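Local coordinates for sugar ABC transporter substrate-binding protein (Treponema pallidum subsp. pallidum, PDB 5U2P), which probably binds a still unidentified ligand in the periplasm, as the substrate-binding component of an ABC transporter, at residues I218-T221 with H222-A225. Residues are numbered along the deposited sequence; the frame is centred on the assembly and turned at random.
Sequences IDWT and HERA
Backbone bonds from His222 N to Asp219 O (2.9 Å, N-H...O 157°) and from Glu223 N to Trp220 O (2.9 Å) are successive i+3 to i links, which make two overlapping 3-10 turns, a short 3-10 helix. The side chain of Asp219 secures its start: OD1 accepts from Thr221 N at 3.1 Å, which defines an Asx turn, and from Thr221 OG1 at 2.6 Å. Both donors reach OD1 from the same face of the carboxylate, fixing its rotation.

The His222 imidazole sets one face over Asp219 CB, which sits 3.9 Å from the ring centroid and 28° off its normal, a CH-pi contact, while Thr221 OG1 meets the ring at its edge.

Glu223 turns back toward Ile218 and Trp220. With CG anti to the carbonyl carbon (chi1 -57°), CG comes to 3.9 Å from Trp220 CE3; the bend at chi2 then carries OE1 across Ile218 at about a right angle, 3.6 Å from CG1. A water donates to OE1 (2.7 Å) and accepts from Asp219 N, bridging the two ends of the short helix; OE1 also forms a salt bridge with Arg212.

That ion pair ties the short helix, part of the loop between helices 191-214 and 227-238, back to the first of them, whereas Trp220 packs on Ala413 of helix 406-417 and edge-to-face with Phe395.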
loop_
_atom_site.group_PDB
_atom_site.type_symbol
_atom_site.label_atom_id
_atom_site.label_comp_id
_atom_site.label_asym_id
_atom_site.label_seq_id
_atom_site.Cartn_x
_atom_site.Cartn_y
_atom_site.Cartn_z
ATOM N N ILE A 218 11.559 7.327 19.903
ATOM C CA ILE A 218 11.146 8.574 19.268
ATOM C C ILE A 218 10.899 9.671 20.300
ATOM O O ILE A 218 10.409 9.402 21.395
ATOM C CB ILE A 218 9.873 8.378 18.421
ATOM C CG1 ILE A 218 9.567 9.635 17.600
ATOM C CG2 ILE A 218 8.676 7.993 19.284
ATOM C CD1 ILE A 218 8.591 9.362 16.472
ATOM N N ASP A 219 11.278 10.897 19.945
ATOM C CA ASP A 219 10.844 12.090 20.671
ATOM C C ASP A 219 10.120 13.022 19.698
ATOM O O ASP A 219 10.758 13.657 18.846
ATOM C CB ASP A 219 12.033 12.800 21.327
ATOM C CG ASP A 219 11.602 13.934 22.246
ATOM O OD1 ASP A 219 10.558 14.567 21.969
ATOM O OD2 ASP A 219 12.305 14.194 23.247
ATOM N N TRP A 220 8.796 13.075 19.807
ATOM C CA TRP A 220 7.976 13.788 18.834
ATOM C C TRP A 220 8.324 15.272 18.728
ATOM O O TRP A 220 8.117 15.869 17.672
ATOM C CB TRP A 220 6.479 13.602 19.157
ATOM C CG TRP A 220 6.012 12.196 18.807
ATOM C CD1 TRP A 220 5.833 11.152 19.669
ATOM C CD2 TRP A 220 5.718 11.684 17.499
ATOM N NE1 TRP A 220 5.448 10.027 18.983
ATOM C CE2 TRP A 220 5.363 10.327 17.650
ATOM C CE3 TRP A 220 5.714 12.243 16.218
ATOM C CZ2 TRP A 220 5.005 9.525 16.569
ATOM C CZ3 TRP A 220 5.363 11.442 15.146
ATOM C CH2 TRP A 220 5.019 10.099 15.328
ATOM N N THR A 221 8.870 15.868 19.786
ATOM C CA THR A 221 9.174 17.298 19.746
ATOM C C THR A 221 10.400 17.578 18.893
ATOM O O THR A 221 10.731 18.730 18.612
ATOM C CB THR A 221 9.386 17.874 21.160
ATOM O OG1 THR A 221 10.445 17.172 21.818
ATOM C CG2 THR A 221 8.105 17.741 21.971
ATOM N N HIS A 222 11.086 16.522 18.487
ATOM C CA HIS A 222 12.194 16.664 17.568
ATOM C C HIS A 222 11.713 16.508 16.105
ATOM O O HIS A 222 12.474 16.770 15.165
ATOM C CB HIS A 222 13.279 15.642 17.933
ATOM C CG HIS A 222 13.820 15.814 19.326
ATOM N ND1 HIS A 222 13.010 16.056 20.413
ATOM C CD2 HIS A 222 15.088 15.772 19.813
ATOM C CE1 HIS A 222 13.748 16.164 21.504
ATOM N NE2 HIS A 222 15.013 15.994 21.165
ATOM N N GLU A 223 10.460 16.104 15.902
ATOM C CA GLU A 223 9.989 15.792 14.545
ATOM C C GLU A 223 9.513 17.034 13.800
ATOM O O GLU A 223 8.371 17.088 13.342
ATOM C CB GLU A 223 8.860 14.748 14.592
ATOM C CG GLU A 223 9.253 13.444 15.288
ATOM C CD GLU A 223 10.297 12.644 14.520
ATOM O OE1 GLU A 223 11.016 11.849 15.155
ATOM O OE2 GLU A 223 10.399 12.805 13.285
ATOM N N ARG A 224 10.386 18.031 13.646
ATOM C CA ARG A 224 9.932 19.309 13.105
ATOM C C ARG A 224 9.707 19.237 11.586
ATOM O O ARG A 224 9.084 20.135 11.004
ATOM C CB ARG A 224 10.915 20.433 13.472
ATOM C CG ARG A 224 12.291 20.296 12.912
ATOM C CD ARG A 224 13.269 21.278 13.582
ATOM N NE ARG A 224 14.626 21.068 13.089
ATOM C CZ ARG A 224 15.119 21.620 11.986
ATOM N NH1 ARG A 224 14.370 22.432 11.249
ATOM N NH2 ARG A 224 16.365 21.360 11.617
ATOM N N ALA A 225 10.151 18.152 10.949
ATOM C CA ALA A 225 9.865 17.959 9.533
ATOM C C ALA A 225 8.359 17.834 9.332
ATOM O O ALA A 225 7.844 18.161 8.265
ATOM C CB ALA A 225 10.598 16.718 8.986
HETATM O O HOH W 1 12.513 11.465 17.354
#